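Local coordinates for protein nicotinamide-nucleotide adenylyltransferase NadR family / Ribosylnicotinamide kinase (Lactococcus lactis subsp. cremoris, PDB 6GYE) that probably phosphorylates nicotinamide riboside, which it binds, and adenylylates the resulting mononucleotide on the way to NAD+, at residues R199-S203 with Y359-I363; Y268-Y272 with E315-S319. One frame throughout, in Å; residues are numbered along the deposited sequence.

Contact 1 (R199-S203 with Y359-I363)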
ATOM      1  N   ARG A 199      -3.809  10.235  21.034  1.00 40.88           N
ATOM      2  CA  ARG A 199      -4.660   9.368  21.842  1.00 43.27           C
ATOM      3  C   ARG A 199      -5.330   8.305  20.975  1.00 47.58           C
ATOM      4  O   ARG A 199      -5.378   7.127  21.358  1.00 50.47           O
ATOM      5  CB  ARG A 199      -5.685  10.194  22.611  1.00 49.16           C
ATOM      6  CG  ARG A 199      -4.997  11.167  23.536  1.00 60.63           C
ATOM      7  CD  ARG A 199      -5.451  11.107  24.946  1.00 62.49           C
ATOM      8  NE  ARG A 199      -6.451  12.105  25.290  1.00 75.42           N
ATOM      9  CZ  ARG A 199      -6.294  13.010  26.252  1.00 72.64           C
ATOM     10  NH1 ARG A 199      -5.169  13.044  26.963  1.00 66.83           N
ATOM     11  NH2 ARG A 199      -7.274  13.861  26.516  1.00 67.68           N
ATOM     12  N   LEU A 200      -5.832   8.682  19.792  1.00 44.91           N
ATOM     13  CA  LEU A 200      -6.439   7.671  18.923  1.00 43.48           C
ATOM     14  C   LEU A 200      -5.426   6.589  18.557  1.00 45.10           C
ATOM     15  O   LEU A 200      -5.694   5.398  18.729  1.00 49.78           O
ATOM     16  CB  LEU A 200      -7.023   8.312  17.662  1.00 42.23           C
ATOM     17  CG  LEU A 200      -8.242   9.226  17.824  1.00 46.82           C
ATOM     18  CD1 LEU A 200      -8.546   9.922  16.509  1.00 45.01           C
ATOM     19  CD2 LEU A 200      -9.469   8.457  18.321  1.00 41.27           C
ATOM     20  N   ALA A 201      -4.241   6.994  18.077  1.00 40.69           N
ATOM     21  CA  ALA A 201      -3.209   6.034  17.667  1.00 41.58           C
ATOM     22  C   ALA A 201      -2.742   5.182  18.840  1.00 43.62           C
ATOM     23  O   ALA A 201      -2.659   3.949  18.741  1.00 46.71           O
ATOM     24  CB  ALA A 201      -2.009   6.765  17.046  1.00 40.36           C
ATOM     25  N   ARG A 202      -2.426   5.822  19.965  1.00 41.57           N
ATOM     26  CA  ARG A 202      -1.923   5.041  21.088  1.00 43.51           C
ATOM     27  C   ARG A 202      -2.988   4.083  21.608  1.00 45.93           C
ATOM     28  O   ARG A 202      -2.651   3.028  22.153  1.00 54.46           O
ATOM     29  CB  ARG A 202      -1.384   5.971  22.182  1.00 41.06           C
ATOM     30  CG  ARG A 202       0.002   6.545  21.809  1.00 45.43           C
ATOM     31  CD  ARG A 202       0.382   7.782  22.599  1.00 51.04           C
ATOM     32  NE  ARG A 202       1.743   8.202  22.283  1.00 63.87           N
ATOM     33  CZ  ARG A 202       2.255   9.401  22.546  1.00 62.99           C
ATOM     34  NH1 ARG A 202       1.529  10.352  23.134  1.00 54.63           N
ATOM     35  NH2 ARG A 202       3.512   9.642  22.218  1.00 70.82           N
ATOM     36  N   SER A 203      -4.273   4.392  21.397  1.00 45.05           N
ATOM     37  CA  SER A 203      -5.326   3.490  21.874  1.00 44.06           C
ATOM     38  C   SER A 203      -5.211   2.110  21.244  1.00 43.57           C
ATOM     39  O   SER A 203      -5.625   1.119  21.851  1.00 43.26           O
ATOM     40  CB  SER A 203      -6.708   4.067  21.573  1.00 40.94           C
ATOM     41  OG  SER A 203      -6.905   5.301  22.242  1.00 55.91           O
ATOM     42  N   TYR A 359     -13.305  12.505  21.818  1.00 55.04           N
ATOM     43  CA  TYR A 359     -12.522  11.277  21.709  1.00 50.95           C
ATOM     44  C   TYR A 359     -13.423  10.044  21.580  1.00 56.50           C
ATOM     45  O   TYR A 359     -13.152   9.149  20.763  1.00 50.56           O
ATOM     46  CB  TYR A 359     -11.571  11.145  22.905  1.00 48.69           C
ATOM     47  CG  TYR A 359     -10.882   9.808  22.912  1.00 47.80           C
ATOM     48  CD1 TYR A 359      -9.730   9.587  22.170  1.00 48.02           C
ATOM     49  CD2 TYR A 359     -11.423   8.745  23.623  1.00 46.14           C
ATOM     50  CE1 TYR A 359      -9.125   8.338  22.151  1.00 49.20           C
ATOM     51  CE2 TYR A 359     -10.854   7.513  23.600  1.00 47.45           C
ATOM     52  CZ  TYR A 359      -9.708   7.303  22.872  1.00 52.18           C
ATOM     53  OH  TYR A 359      -9.162   6.046  22.893  1.00 55.76           O
ATOM     54  N   HIS A 360     -14.494   9.969  22.386  1.00 47.47           N
ATOM     55  CA  HIS A 360     -15.438   8.861  22.240  1.00 54.99           C
ATOM     56  C   HIS A 360     -15.983   8.789  20.824  1.00 58.03           C
ATOM     57  O   HIS A 360     -16.033   7.707  20.220  1.00 55.37           O
ATOM     58  CB  HIS A 360     -16.599   8.990  23.230  1.00 52.01           C
ATOM     59  CG  HIS A 360     -16.228   8.660  24.633  1.00 52.40           C
ATOM     60  ND1 HIS A 360     -15.358   9.435  25.375  1.00 57.36           N
ATOM     61  CD2 HIS A 360     -16.611   7.643  25.442  1.00 54.06           C
ATOM     62  CE1 HIS A 360     -15.215   8.903  26.578  1.00 53.04           C
ATOM     63  NE2 HIS A 360     -15.968   7.819  26.646  1.00 57.79           N
ATOM     64  N   HIS A 361     -16.380   9.942  20.272  1.00 58.93           N
ATOM     65  CA  HIS A 361     -16.921   9.964  18.914  1.00 56.56           C
ATOM     66  C   HIS A 361     -15.906   9.436  17.908  1.00 52.15           C
ATOM     67  O   HIS A 361     -16.231   8.591  17.068  1.00 54.81           O
ATOM     68  CB  HIS A 361     -17.346  11.386  18.547  1.00 55.01           C
ATOM     69  CG  HIS A 361     -18.163  11.468  17.293  1.00 60.22           C
ATOM     70  ND1 HIS A 361     -18.791  12.630  16.883  1.00 59.45           N
ATOM     71  CD2 HIS A 361     -18.479  10.526  16.370  1.00 59.75           C
ATOM     72  CE1 HIS A 361     -19.444  12.399  15.760  1.00 58.11           C
ATOM     73  NE2 HIS A 361     -19.276  11.130  15.428  1.00 59.98           N
ATOM     74  N   ALA A 362     -14.664   9.922  17.988  1.00 49.70           N
ATOM     75  CA  ALA A 362     -13.648   9.567  17.003  1.00 53.15           C
ATOM     76  C   ALA A 362     -13.251   8.095  17.096  1.00 50.54           C
ATOM     77  O   ALA A 362     -13.082   7.432  16.068  1.00 51.58           O
ATOM     78  CB  ALA A 362     -12.416  10.464  17.176  1.00 47.04           C
ATOM     79  N   ILE A 363     -13.040   7.579  18.311  1.00 48.57           N
ATOM     80  CA  ILE A 363     -12.594   6.193  18.427  1.00 44.62           C
ATOM     81  C   ILE A 363     -13.705   5.248  17.973  1.00 50.53           C
ATOM     82  O   ILE A 363     -13.433   4.190  17.397  1.00 60.24           O
ATOM     83  CB  ILE A 363     -12.094   5.893  19.862  1.00 44.65           C
ATOM     84  CG1 ILE A 363     -11.225   4.643  19.871  1.00 40.50           C
ATOM     85  CG2 ILE A 363     -13.268   5.748  20.884  1.00 42.60           C
ATOM     86  CD1 ILE A 363      -9.886   4.800  19.147  1.00 49.78           C
TER

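Contact 2 (Y268-Y272 with E315-S319)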
ATOM      1  N   TYR A 268      -5.156  26.553   3.851  1.00 55.79           N
ATOM      2  CA  TYR A 268      -4.392  27.726   4.271  1.00 54.76           C
ATOM      3  C   TYR A 268      -3.893  28.518   3.072  1.00 62.31           C
ATOM      4  O   TYR A 268      -4.015  29.751   3.043  1.00 63.36           O
ATOM      5  CB  TYR A 268      -3.224  27.324   5.167  1.00 57.49           C
ATOM      6  CG  TYR A 268      -3.644  26.923   6.557  1.00 64.17           C
ATOM      7  CD1 TYR A 268      -4.359  27.803   7.368  1.00 61.30           C
ATOM      8  CD2 TYR A 268      -3.334  25.662   7.064  1.00 59.78           C
ATOM      9  CE1 TYR A 268      -4.763  27.435   8.644  1.00 60.43           C
ATOM     10  CE2 TYR A 268      -3.717  25.290   8.353  1.00 55.42           C
ATOM     11  CZ  TYR A 268      -4.435  26.176   9.133  1.00 61.94           C
ATOM     12  OH  TYR A 268      -4.821  25.808  10.404  1.00 68.06           O
ATOM     13  N   ALA A 269      -3.351  27.826   2.064  1.00 61.72           N
ATOM     14  CA  ALA A 269      -2.855  28.521   0.880  1.00 65.29           C
ATOM     15  C   ALA A 269      -3.960  29.328   0.211  1.00 62.68           C
ATOM     16  O   ALA A 269      -3.750  30.494  -0.153  1.00 63.93           O
ATOM     17  CB  ALA A 269      -2.251  27.525  -0.113  1.00 65.73           C
ATOM     18  N   LYS A 270      -5.153  28.738   0.073  1.00 62.54           N
ATOM     19  CA  LYS A 270      -6.259  29.443  -0.572  1.00 70.02           C
ATOM     20  C   LYS A 270      -6.640  30.688   0.214  1.00 71.26           C
ATOM     21  O   LYS A 270      -6.937  31.733  -0.374  1.00 78.53           O
ATOM     22  CB  LYS A 270      -7.464  28.507  -0.736  1.00 72.21           C
ATOM     23  CG  LYS A 270      -8.630  29.099  -1.519  1.00 76.91           C
ATOM     24  CD  LYS A 270      -8.239  29.404  -2.971  1.00 83.83           C
ATOM     25  CE  LYS A 270      -9.455  29.656  -3.861  1.00 90.35           C
ATOM     26  NZ  LYS A 270      -9.962  28.386  -4.498  1.00 96.97           N
ATOM     27  N   LEU A 271      -6.602  30.606   1.544  1.00 70.69           N
ATOM     28  CA  LEU A 271      -7.028  31.723   2.378  1.00 62.81           C
ATOM     29  C   LEU A 271      -5.994  32.829   2.458  1.00 71.17           C
ATOM     30  O   LEU A 271      -6.363  33.997   2.591  1.00 76.15           O
ATOM     31  CB  LEU A 271      -7.350  31.251   3.791  1.00 64.89           C
ATOM     32  CG  LEU A 271      -8.630  30.429   3.913  1.00 69.52           C
ATOM     33  CD1 LEU A 271      -8.911  30.101   5.359  1.00 62.75           C
ATOM     34  CD2 LEU A 271      -9.751  31.236   3.327  1.00 68.55           C
ATOM     35  N   TYR A 272      -4.705  32.501   2.416  1.00 74.83           N
ATOM     36  CA  TYR A 272      -3.688  33.489   2.741  1.00 70.08           C
ATOM     37  C   TYR A 272      -2.718  33.819   1.615  1.00 69.61           C
ATOM     38  O   TYR A 272      -2.056  34.857   1.693  1.00 67.53           O
ATOM     39  CB  TYR A 272      -2.885  33.036   3.971  1.00 70.22           C
ATOM     40  CG  TYR A 272      -3.758  32.849   5.196  1.00 81.94           C
ATOM     41  CD1 TYR A 272      -4.318  33.941   5.846  1.00 89.90           C
ATOM     42  CD2 TYR A 272      -4.022  31.586   5.702  1.00 83.49           C
ATOM     43  CE1 TYR A 272      -5.117  33.784   6.963  1.00 95.22           C
ATOM     44  CE2 TYR A 272      -4.823  31.419   6.823  1.00 89.72           C
ATOM     45  CZ  TYR A 272      -5.367  32.521   7.446  1.00 95.16           C
ATOM     46  OH  TYR A 272      -6.162  32.366   8.557  1.00100.12           O
ATOM     47  N   GLU A 315      -1.428  33.329  13.870  1.00136.37           N
ATOM     48  CA  GLU A 315      -2.314  33.868  12.838  1.00132.09           C
ATOM     49  C   GLU A 315      -3.359  32.860  12.374  1.00126.76           C
ATOM     50  O   GLU A 315      -4.487  33.252  12.050  1.00128.12           O
ATOM     51  CB  GLU A 315      -1.508  34.346  11.631  1.00132.66           C
ATOM     52  CG  GLU A 315      -2.360  34.974  10.534  1.00133.92           C
ATOM     53  CD  GLU A 315      -1.806  34.726   9.141  1.00132.70           C
ATOM     54  OE1 GLU A 315      -1.864  33.567   8.672  1.00128.26           O
ATOM     55  OE2 GLU A 315      -1.315  35.693   8.516  1.00135.02           O
ATOM     56  N   TRP A 316      -3.012  31.569  12.340  1.00121.83           N
ATOM     57  CA  TRP A 316      -3.965  30.522  11.977  1.00119.83           C
ATOM     58  C   TRP A 316      -5.054  30.320  13.029  1.00130.50           C
ATOM     59  O   TRP A 316      -5.973  29.526  12.798  1.00130.71           O
ATOM     60  CB  TRP A 316      -3.229  29.197  11.707  1.00107.71           C
ATOM     61  CG  TRP A 316      -2.414  29.193  10.417  1.00104.62           C
ATOM     62  CD1 TRP A 316      -2.292  30.226   9.515  1.00103.52           C
ATOM     63  CD2 TRP A 316      -1.628  28.105   9.884  1.00100.22           C
ATOM     64  NE1 TRP A 316      -1.484  29.843   8.464  1.00102.04           N
ATOM     65  CE2 TRP A 316      -1.062  28.552   8.666  1.00 95.64           C
ATOM     66  CE3 TRP A 316      -1.350  26.799  10.317  1.00 96.56           C
ATOM     67  CZ2 TRP A 316      -0.234  27.738   7.877  1.00 83.32           C
ATOM     68  CZ3 TRP A 316      -0.522  25.991   9.529  1.00 87.32           C
ATOM     69  CH2 TRP A 316       0.023  26.467   8.324  1.00 79.90           C
ATOM     70  N   GLU A 317      -4.948  30.980  14.190  1.00137.91           N
ATOM     71  CA  GLU A 317      -5.934  30.809  15.254  1.00142.37           C
ATOM     72  C   GLU A 317      -7.257  31.498  14.924  1.00147.15           C
ATOM     73  O   GLU A 317      -8.330  30.952  15.204  1.00146.58           O
ATOM     74  CB  GLU A 317      -5.377  31.336  16.577  1.00145.91           C
ATOM     75  CG  GLU A 317      -4.779  30.265  17.477  1.00143.59           C
ATOM     76  CD  GLU A 317      -4.127  30.849  18.719  1.00148.63           C
ATOM     77  OE1 GLU A 317      -3.141  30.258  19.201  1.00148.76           O
ATOM     78  OE2 GLU A 317      -4.597  31.901  19.209  1.00153.11           O
ATOM     79  N   GLU A 318      -7.207  32.699  14.349  1.00154.88           N
ATOM     80  CA  GLU A 318      -8.410  33.489  14.108  1.00163.29           C
ATOM     81  C   GLU A 318      -9.069  33.091  12.786  1.00161.40           C
ATOM     82  O   GLU A 318      -8.425  32.553  11.880  1.00159.30           O
ATOM     83  CB  GLU A 318      -8.077  34.987  14.125  1.00167.81           C
ATOM     84  CG  GLU A 318      -9.276  35.943  14.000  1.00170.97           C
ATOM     85  CD  GLU A 318     -10.355  35.733  15.063  1.00168.68           C
ATOM     86  OE1 GLU A 318     -10.081  35.109  16.109  1.00165.11           O
ATOM     87  OE2 GLU A 318     -11.490  36.203  14.844  1.00170.06           O
ATOM     88  N   SER A 319     -10.381  33.351  12.697  1.00156.84           N
ATOM     89  CA  SER A 319     -11.195  32.963  11.542  1.00146.36           C
ATOM     90  C   SER A 319     -11.218  31.442  11.394  1.00127.54           C
ATOM     91  O   SER A 319     -10.907  30.884  10.340  1.00120.18           O
ATOM     92  CB  SER A 319     -10.710  33.640  10.259  1.00152.76           C
ATOM     93  OG  SER A 319      -9.552  32.994   9.759  1.00154.78           O
TER

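Contact 1 (R199-S203 with Y359-I363)
Y359 reaches from helix 358-370 to S203 near the end of helix 193-203, and its hydroxyl OH donates to S203 OG at 2.5 Å. S203 OG lies in the plane of the phenol ring, at its edge. Beside this polar link, L200 brings CD2 against Y359, A362 and I363, coming to 3.7 Å from A362 CB. R199 adds its CB, 3.9 Å from Y359 CE1, while I363 CD1 also approaches S203 CB. Behind the first shell, S203 OG in turn donates to R199 O at 2.5 Å, giving a chain of two hydrogen bonds; both lengths are shorter than usual and uncertain at 2.30 Å resolution. R199 O also accepts the helical bond from S203 N, and the two donors approach from opposite faces of the carbonyl plane. With CG of Y359 anti to the backbone N (chi1 173°), the ring extends across to the serine, and I363 CB lies over one ring face toward its rim. The short segments come within 10.7 Å axis to axis and cross at -53°. In the P-loop NTPase fold, helix 193-203 follows strand 181-187 and a probable Walker A loop; L200 also rests on F257 of strand 255-259, and L200 and A362 share L298 of strand 296-300, so both helices pack side by side on one face of the parallel sheet.

Contact 2 (Y268-Y272 with E315-S319)
Y268 and W316 stack face to face, the tyrosine ring over the six-membered ring of the indole with centroids 3.5 Å apart and planes at 8°. Y268 CG lies anti to the carbonyl carbon (chi1 -74°), which lays the ring along the indole. From CB, near W316 CZ2, the side chain runs to CG, 3.7 Å from W316 CE2; CD1 then meets CE2 and NE1, and CD2 meets CH2 and CZ3. Further out, CE1 meets W316 CG and CD2, CE2 meets CE3, and CZ comes to 3.4 Å from W316 CE3. The tip OH passes W316 CE3 at 3.6 Å, and a weak hydrogen bond joins it to A189 N. One turn on, Y272 completes an aromatic cluster: its plane lies 17° from the indole's five-membered ring, but the two are slid apart, with Y272 CE2 3.9 Å from W316 CD1. E315 sets OE1 over the centre of the Y272 ring, and L271 CB lies on the opposite face. The cluster ties the end of helix 262-272 to the loop before helix 320-333, beside the probable P-loop, where W316 also touches A189; Y232 of helix 229-247 touches all three aromatics, and F323 of helix 320-333 meets Y268.

Both segments of contact 2 fall between the two of contact 1 along the chain: 199-203 comes first, then 268-272 and 315-319, and finally 359-363. Their centres are 27 Å apart and their nearest atoms about 17 Å, without touching. Both belong to the P-loop NTPase part, probably the riboside kinase, built round the sheet of strands 255-259, 181-187, 296-300 and 340-342. Contact 1 brings the C-terminal helix 358-370 onto this sheet, whereas contact 2 joins helix 262-272, which follows edge strand 255-259, to the loop before helix 320-333, beside the probable P-loop. Helix 229-247, which touches contact 2 through Y232, also carries Y240, N243 and S244 of the nicotinamide riboside pocket.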